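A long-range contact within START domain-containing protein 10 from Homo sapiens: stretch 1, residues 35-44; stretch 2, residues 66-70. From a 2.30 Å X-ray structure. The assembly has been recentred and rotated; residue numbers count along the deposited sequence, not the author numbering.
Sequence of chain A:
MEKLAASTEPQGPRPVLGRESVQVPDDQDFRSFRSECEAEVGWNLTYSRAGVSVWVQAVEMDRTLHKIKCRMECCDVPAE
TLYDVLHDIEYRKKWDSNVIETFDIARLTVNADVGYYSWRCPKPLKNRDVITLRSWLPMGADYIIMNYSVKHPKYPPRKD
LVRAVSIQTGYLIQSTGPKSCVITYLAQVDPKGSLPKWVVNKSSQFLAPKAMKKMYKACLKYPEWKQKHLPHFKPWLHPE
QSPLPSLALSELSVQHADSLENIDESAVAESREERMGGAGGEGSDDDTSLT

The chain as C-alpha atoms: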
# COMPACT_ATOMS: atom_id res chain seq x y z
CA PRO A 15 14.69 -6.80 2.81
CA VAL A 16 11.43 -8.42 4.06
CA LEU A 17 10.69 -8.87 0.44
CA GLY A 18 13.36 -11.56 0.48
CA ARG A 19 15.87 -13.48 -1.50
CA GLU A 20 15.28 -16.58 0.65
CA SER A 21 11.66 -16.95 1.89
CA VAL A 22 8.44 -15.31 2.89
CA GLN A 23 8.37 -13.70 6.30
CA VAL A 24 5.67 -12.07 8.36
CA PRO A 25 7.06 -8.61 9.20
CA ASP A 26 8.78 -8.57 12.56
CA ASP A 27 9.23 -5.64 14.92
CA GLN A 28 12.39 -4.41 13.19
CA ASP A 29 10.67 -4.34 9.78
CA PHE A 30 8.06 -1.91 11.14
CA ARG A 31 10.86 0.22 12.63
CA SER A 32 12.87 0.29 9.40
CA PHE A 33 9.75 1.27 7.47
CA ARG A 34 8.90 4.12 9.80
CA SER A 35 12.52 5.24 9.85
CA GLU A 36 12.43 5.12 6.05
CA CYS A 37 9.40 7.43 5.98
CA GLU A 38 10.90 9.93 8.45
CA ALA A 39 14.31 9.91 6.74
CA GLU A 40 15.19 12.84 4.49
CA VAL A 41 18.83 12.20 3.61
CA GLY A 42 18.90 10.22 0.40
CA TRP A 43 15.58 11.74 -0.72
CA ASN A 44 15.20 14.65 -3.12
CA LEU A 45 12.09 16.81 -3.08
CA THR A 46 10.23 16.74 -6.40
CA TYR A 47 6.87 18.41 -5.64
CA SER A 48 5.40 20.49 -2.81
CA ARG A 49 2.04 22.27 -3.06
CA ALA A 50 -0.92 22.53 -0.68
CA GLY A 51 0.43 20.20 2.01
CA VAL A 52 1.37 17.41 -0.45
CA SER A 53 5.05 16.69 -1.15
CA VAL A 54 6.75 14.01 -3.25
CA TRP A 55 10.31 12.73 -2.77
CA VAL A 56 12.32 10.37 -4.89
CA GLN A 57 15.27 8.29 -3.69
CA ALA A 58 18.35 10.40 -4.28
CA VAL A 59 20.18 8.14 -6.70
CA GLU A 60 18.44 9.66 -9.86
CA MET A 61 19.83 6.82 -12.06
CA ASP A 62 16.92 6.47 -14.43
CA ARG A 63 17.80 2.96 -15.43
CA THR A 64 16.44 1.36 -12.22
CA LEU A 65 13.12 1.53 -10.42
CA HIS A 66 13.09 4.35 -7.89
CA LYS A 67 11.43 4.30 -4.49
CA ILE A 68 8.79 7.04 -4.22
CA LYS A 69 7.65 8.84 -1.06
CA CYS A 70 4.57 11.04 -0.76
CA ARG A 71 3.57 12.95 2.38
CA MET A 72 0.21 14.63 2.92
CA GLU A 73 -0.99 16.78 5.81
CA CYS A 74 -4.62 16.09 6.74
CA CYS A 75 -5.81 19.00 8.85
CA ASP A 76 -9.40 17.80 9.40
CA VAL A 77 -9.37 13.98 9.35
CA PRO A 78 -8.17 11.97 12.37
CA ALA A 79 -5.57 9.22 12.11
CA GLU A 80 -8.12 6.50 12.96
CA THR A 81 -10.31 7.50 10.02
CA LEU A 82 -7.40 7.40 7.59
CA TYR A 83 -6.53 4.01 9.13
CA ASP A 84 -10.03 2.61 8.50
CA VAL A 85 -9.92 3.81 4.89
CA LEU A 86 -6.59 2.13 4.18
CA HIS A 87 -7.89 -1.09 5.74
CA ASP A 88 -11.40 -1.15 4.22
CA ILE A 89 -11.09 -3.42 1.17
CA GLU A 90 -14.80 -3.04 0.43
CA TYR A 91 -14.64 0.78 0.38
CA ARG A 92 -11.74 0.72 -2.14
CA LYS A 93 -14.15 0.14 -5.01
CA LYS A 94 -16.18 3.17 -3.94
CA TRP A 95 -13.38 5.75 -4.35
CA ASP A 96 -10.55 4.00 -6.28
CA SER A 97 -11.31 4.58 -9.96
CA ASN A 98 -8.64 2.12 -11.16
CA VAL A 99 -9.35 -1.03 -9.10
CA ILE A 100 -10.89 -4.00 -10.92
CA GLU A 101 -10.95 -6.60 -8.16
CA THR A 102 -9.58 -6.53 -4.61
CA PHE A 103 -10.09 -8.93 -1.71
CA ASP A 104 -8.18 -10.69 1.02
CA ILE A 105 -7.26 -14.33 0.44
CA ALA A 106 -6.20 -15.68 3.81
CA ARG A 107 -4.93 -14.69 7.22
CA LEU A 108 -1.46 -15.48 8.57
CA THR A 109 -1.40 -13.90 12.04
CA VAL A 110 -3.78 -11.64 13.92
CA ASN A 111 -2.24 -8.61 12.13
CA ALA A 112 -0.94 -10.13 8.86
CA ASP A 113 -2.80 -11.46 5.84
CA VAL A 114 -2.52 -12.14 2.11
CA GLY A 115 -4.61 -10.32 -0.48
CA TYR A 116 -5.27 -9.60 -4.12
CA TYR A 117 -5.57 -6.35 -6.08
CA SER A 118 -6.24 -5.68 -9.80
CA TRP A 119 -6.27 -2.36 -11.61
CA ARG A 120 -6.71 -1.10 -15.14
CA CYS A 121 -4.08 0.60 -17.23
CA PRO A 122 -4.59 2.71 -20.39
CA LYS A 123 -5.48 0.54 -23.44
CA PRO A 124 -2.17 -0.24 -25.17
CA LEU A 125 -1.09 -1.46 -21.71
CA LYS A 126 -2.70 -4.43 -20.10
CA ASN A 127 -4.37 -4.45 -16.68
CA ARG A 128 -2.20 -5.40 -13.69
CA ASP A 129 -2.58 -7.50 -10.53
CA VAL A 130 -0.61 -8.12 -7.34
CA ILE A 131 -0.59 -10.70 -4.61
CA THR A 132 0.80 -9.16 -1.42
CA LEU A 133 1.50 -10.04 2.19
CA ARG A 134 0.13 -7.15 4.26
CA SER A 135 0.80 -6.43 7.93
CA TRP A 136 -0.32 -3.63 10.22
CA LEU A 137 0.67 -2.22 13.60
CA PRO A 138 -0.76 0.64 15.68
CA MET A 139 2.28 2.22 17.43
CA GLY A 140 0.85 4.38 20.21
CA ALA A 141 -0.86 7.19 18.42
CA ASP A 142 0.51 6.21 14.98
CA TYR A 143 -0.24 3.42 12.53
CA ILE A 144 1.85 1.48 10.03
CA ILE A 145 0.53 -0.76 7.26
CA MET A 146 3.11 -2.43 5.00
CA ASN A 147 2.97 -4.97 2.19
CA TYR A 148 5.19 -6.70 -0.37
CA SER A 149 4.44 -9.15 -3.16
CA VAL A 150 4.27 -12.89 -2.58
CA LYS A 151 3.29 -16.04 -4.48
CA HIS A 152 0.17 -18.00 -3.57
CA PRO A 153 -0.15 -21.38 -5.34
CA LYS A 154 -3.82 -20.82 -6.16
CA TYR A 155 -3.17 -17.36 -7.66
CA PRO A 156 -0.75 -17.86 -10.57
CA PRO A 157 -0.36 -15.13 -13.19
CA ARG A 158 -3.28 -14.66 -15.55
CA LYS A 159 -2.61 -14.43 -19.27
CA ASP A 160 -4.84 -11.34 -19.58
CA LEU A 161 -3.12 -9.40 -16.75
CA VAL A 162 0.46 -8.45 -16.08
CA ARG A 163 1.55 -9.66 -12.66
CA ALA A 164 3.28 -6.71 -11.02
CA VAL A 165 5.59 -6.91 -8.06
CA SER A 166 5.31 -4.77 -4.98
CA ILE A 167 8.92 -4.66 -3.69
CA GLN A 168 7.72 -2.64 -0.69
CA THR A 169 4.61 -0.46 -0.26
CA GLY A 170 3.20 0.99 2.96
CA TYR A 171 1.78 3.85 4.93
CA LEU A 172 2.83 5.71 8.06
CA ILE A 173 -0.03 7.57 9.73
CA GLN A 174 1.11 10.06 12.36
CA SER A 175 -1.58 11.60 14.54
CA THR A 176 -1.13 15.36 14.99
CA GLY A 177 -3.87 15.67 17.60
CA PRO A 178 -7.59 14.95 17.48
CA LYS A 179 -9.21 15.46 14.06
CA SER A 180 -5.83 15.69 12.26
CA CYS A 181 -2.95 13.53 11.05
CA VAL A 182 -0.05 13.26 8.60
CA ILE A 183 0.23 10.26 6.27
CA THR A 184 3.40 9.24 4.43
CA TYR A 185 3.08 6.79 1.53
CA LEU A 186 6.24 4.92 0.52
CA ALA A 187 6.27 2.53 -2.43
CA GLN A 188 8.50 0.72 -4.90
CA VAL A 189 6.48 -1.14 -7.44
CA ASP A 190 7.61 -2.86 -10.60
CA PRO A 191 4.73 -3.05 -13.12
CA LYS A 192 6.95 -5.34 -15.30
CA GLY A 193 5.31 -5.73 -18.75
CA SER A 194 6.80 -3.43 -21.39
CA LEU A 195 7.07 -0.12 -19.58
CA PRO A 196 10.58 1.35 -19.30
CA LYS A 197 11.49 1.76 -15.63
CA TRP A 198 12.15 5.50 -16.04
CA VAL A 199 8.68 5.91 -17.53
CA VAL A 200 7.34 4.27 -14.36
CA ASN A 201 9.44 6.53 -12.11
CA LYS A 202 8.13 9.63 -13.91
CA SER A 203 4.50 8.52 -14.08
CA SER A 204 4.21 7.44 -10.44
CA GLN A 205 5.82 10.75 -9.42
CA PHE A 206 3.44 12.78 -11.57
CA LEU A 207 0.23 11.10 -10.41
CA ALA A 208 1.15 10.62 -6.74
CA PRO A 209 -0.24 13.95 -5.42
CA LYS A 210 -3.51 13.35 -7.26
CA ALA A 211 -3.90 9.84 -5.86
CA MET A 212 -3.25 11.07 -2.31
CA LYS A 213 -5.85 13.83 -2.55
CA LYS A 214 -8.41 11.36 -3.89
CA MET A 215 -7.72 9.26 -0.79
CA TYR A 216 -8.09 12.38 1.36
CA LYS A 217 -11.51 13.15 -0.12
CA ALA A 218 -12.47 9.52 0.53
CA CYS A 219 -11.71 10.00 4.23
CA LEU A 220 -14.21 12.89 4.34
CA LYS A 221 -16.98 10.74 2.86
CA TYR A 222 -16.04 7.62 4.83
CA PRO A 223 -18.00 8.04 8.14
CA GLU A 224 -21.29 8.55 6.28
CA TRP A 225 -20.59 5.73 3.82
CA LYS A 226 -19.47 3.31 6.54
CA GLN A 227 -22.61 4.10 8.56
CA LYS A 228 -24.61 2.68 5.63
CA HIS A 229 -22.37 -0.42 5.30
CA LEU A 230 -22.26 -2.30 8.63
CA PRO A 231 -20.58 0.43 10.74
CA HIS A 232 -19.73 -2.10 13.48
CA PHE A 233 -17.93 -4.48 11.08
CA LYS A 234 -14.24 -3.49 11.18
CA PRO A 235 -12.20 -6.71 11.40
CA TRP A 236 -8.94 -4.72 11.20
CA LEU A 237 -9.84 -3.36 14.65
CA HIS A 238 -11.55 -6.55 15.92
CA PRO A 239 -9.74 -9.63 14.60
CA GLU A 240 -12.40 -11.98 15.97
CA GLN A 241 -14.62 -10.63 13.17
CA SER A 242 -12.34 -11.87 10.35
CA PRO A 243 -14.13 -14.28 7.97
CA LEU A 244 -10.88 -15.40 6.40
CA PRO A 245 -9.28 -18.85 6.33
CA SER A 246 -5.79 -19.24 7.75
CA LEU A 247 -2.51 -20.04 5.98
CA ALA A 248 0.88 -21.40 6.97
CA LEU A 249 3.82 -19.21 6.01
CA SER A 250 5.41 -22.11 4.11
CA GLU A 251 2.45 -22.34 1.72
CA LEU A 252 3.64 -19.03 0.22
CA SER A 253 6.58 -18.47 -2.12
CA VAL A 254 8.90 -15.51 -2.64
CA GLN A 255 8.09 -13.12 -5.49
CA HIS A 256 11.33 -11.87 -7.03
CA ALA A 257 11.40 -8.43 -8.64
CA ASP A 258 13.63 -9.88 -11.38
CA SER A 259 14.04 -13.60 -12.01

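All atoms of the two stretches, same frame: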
# COMPACT_ATOMS: atom_id res chain seq x y z
N SER A 35 11.29 4.48 10.01
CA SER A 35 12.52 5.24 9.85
C SER A 35 12.72 5.65 8.40
O SER A 35 13.18 6.77 8.12
CB SER A 35 13.71 4.42 10.37
OG SER A 35 14.90 4.80 9.72
N GLU A 36 12.33 4.79 7.47
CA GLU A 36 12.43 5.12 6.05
C GLU A 36 11.53 6.30 5.70
O GLU A 36 11.93 7.20 4.94
CB GLU A 36 12.07 3.90 5.21
CG GLU A 36 12.89 3.72 3.98
CD GLU A 36 12.66 2.37 3.35
OE1 GLU A 36 12.19 1.45 4.05
OE2 GLU A 36 12.94 2.23 2.14
N CYS A 37 10.31 6.32 6.24
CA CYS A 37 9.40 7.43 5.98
C CYS A 37 9.92 8.74 6.55
O CYS A 37 9.88 9.78 5.88
CB CYS A 37 8.01 7.11 6.55
SG CYS A 37 7.17 5.73 5.74
N GLU A 38 10.43 8.72 7.79
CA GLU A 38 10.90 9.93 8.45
C GLU A 38 12.25 10.40 7.92
O GLU A 38 12.63 11.56 8.15
CB GLU A 38 11.01 9.69 9.96
CG GLU A 38 9.71 9.26 10.64
CD GLU A 38 9.94 8.72 12.05
OE1 GLU A 38 11.05 8.20 12.31
OE2 GLU A 38 9.01 8.80 12.88
N ALA A 39 12.99 9.54 7.23
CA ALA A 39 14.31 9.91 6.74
C ALA A 39 14.21 10.92 5.60
O ALA A 39 13.32 10.81 4.74
CB ALA A 39 15.07 8.67 6.28
N GLU A 40 15.10 11.90 5.60
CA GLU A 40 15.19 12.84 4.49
C GLU A 40 16.47 12.72 3.69
O GLU A 40 16.44 12.90 2.47
CB GLU A 40 15.09 14.29 4.99
CG GLU A 40 14.49 14.43 6.37
CD GLU A 40 14.50 15.87 6.83
OE1 GLU A 40 15.61 16.44 7.01
OE2 GLU A 40 13.40 16.44 7.01
N VAL A 41 17.60 12.44 4.35
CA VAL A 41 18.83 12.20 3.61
C VAL A 41 18.62 11.04 2.66
O VAL A 41 17.99 10.03 3.00
CB VAL A 41 19.99 11.94 4.58
CG1 VAL A 41 19.61 10.84 5.55
CG2 VAL A 41 21.23 11.55 3.81
N GLY A 42 19.12 11.20 1.44
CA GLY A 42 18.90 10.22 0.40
C GLY A 42 17.58 10.37 -0.32
O GLY A 42 17.26 9.53 -1.17
N TRP A 43 16.81 11.41 -0.01
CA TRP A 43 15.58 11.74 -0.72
C TRP A 43 15.68 13.16 -1.26
O TRP A 43 16.12 14.07 -0.56
CB TRP A 43 14.35 11.61 0.19
CG TRP A 43 14.15 10.23 0.72
CD1 TRP A 43 14.68 9.71 1.87
CD2 TRP A 43 13.36 9.19 0.13
NE1 TRP A 43 14.27 8.40 2.02
CE2 TRP A 43 13.46 8.06 0.97
CE3 TRP A 43 12.58 9.09 -1.03
CZ2 TRP A 43 12.81 6.85 0.69
CZ3 TRP A 43 11.94 7.89 -1.31
CH2 TRP A 43 12.06 6.79 -0.45
N ASN A 44 15.27 13.34 -2.51
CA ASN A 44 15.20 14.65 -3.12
C ASN A 44 13.74 15.04 -3.26
O ASN A 44 12.91 14.23 -3.69
CB ASN A 44 15.87 14.65 -4.49
CG ASN A 44 17.33 14.25 -4.41
OD1 ASN A 44 18.04 14.62 -3.47
ND2 ASN A 44 17.79 13.49 -5.40
N HIS A 66 12.85 3.50 -9.05
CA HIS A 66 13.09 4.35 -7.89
C HIS A 66 11.99 4.17 -6.85
O HIS A 66 10.82 4.01 -7.19
CB HIS A 66 13.19 5.82 -8.30
CG HIS A 66 14.35 6.10 -9.20
ND1 HIS A 66 15.48 5.32 -9.23
CD2 HIS A 66 14.55 7.09 -10.11
CE1 HIS A 66 16.33 5.80 -10.11
NE2 HIS A 66 15.79 6.87 -10.67
N LYS A 67 12.39 4.19 -5.58
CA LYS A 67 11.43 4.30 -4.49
C LYS A 67 10.85 5.71 -4.46
O LYS A 67 11.56 6.69 -4.67
CB LYS A 67 12.10 3.98 -3.16
CG LYS A 67 12.89 2.67 -3.18
CD LYS A 67 13.47 2.34 -1.80
CE LYS A 67 12.39 1.83 -0.85
NZ LYS A 67 12.61 0.42 -0.43
N ILE A 68 9.54 5.79 -4.22
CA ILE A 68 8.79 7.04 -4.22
C ILE A 68 8.22 7.24 -2.82
O ILE A 68 7.83 6.27 -2.16
CB ILE A 68 7.66 7.02 -5.27
CG1 ILE A 68 8.22 6.67 -6.65
CG2 ILE A 68 6.91 8.35 -5.31
CD1 ILE A 68 9.40 7.53 -7.09
N LYS A 69 8.19 8.48 -2.36
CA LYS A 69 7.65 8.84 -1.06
C LYS A 69 6.72 10.02 -1.23
O LYS A 69 7.08 11.01 -1.89
CB LYS A 69 8.77 9.17 -0.06
CG LYS A 69 8.24 9.57 1.31
CD LYS A 69 9.29 10.28 2.15
CE LYS A 69 10.48 9.40 2.43
NZ LYS A 69 11.38 10.06 3.41
N CYS A 70 5.53 9.94 -0.66
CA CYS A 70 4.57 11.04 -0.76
C CYS A 70 3.93 11.29 0.60
O CYS A 70 3.37 10.38 1.21
CB CYS A 70 3.50 10.74 -1.82
SG CYS A 70 2.50 12.20 -2.26

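What holds the end of the helix to the strand? The answer is the side chain of Lys-69, a buried lysine whose CA-to-CB bond points toward stretch 1 and whose ammonium group reaches the backbone where the helix finishes. Lys-69 NZ donates a hydrogen bond to Cys-37 O at 2.9 Å and a weak one to Glu-36 O at 3.3 Å. Carbonyls in the last turn of a helix are available for such a role because the chain ahead no longer supplies the full set of amide donors. Here Ala-39 is the first residue to leave helical phi/psi, and its own amide makes only weak bonds back to Ser-35 O and Glu-36 O, at 2.9 and 3.4 Å from Ala-39 N. The ammonium group also lies 2.5 Å from Ala-39 O, measured from Lys-69 NZ, but the angle is poor and this very short approach is not a hydrogen bond. Three backbone oxygens thus gather around one positive charge.

Does a charged side chain from the helix take part as well? Glu-36 does, through a salt bridge between Glu-36 OE2 and Lys-67 NZ at 3.2 Å. Its CA-to-CB bond points sideways, yet the end of the side chain comes nearer to stretch 2. The carboxylate lies alongside the end of the lysine, with Glu-36 OE2 3.1 Å from Lys-67 CE, so the closest atom pair of these two residues involves the carbon next to the ammonium nitrogen. Both groups have further hydrogen bonds elsewhere in the structure, through Glu-36 OE1 and Lys-67 NZ.

How does Trp-43 join the arrangement? Its indole lies against the end of the Lys-69 side chain and provides an aromatic surface for the charge. Lys-69 NZ is 3.6 Å from the centroid of the Trp-43 five-membered ring and 8° off the ring normal, a cation-pi interaction almost directly over the face. The neighbouring methylene makes a CH-pi contact: Lys-69 CE is 3.7 Å from the centroid of the six-membered ring, 16° off its normal. The two interactions spread the lysine's end across both rings of the indole while the same nitrogen meets the helix carbonyls. The side chain of Lys-69 is largely extended, with chi1, chi2 and chi4 t and chi3 m.

What packing surrounds this polar centre? Trp-43 also meets the backbone of stretch 2 obliquely, with Trp-43 CZ3 3.6 Å from Lys-67 O and 4.1 Å from Ile-68 C, and its CH2 atom is 3.9 Å from Lys-67 CB. Ile-68 points away, as expected of a strand residue between two lysines that point toward stretch 1. The type II turn from Glu-40 to Trp-43, closed by a 2.9 Å hydrogen bond from Trp-43 N to Glu-40 O, leads the chain from the helix end into the tryptophan. In all, 316 Å² is buried, summed over both sides, with Lys-69 the most heavily covered residue.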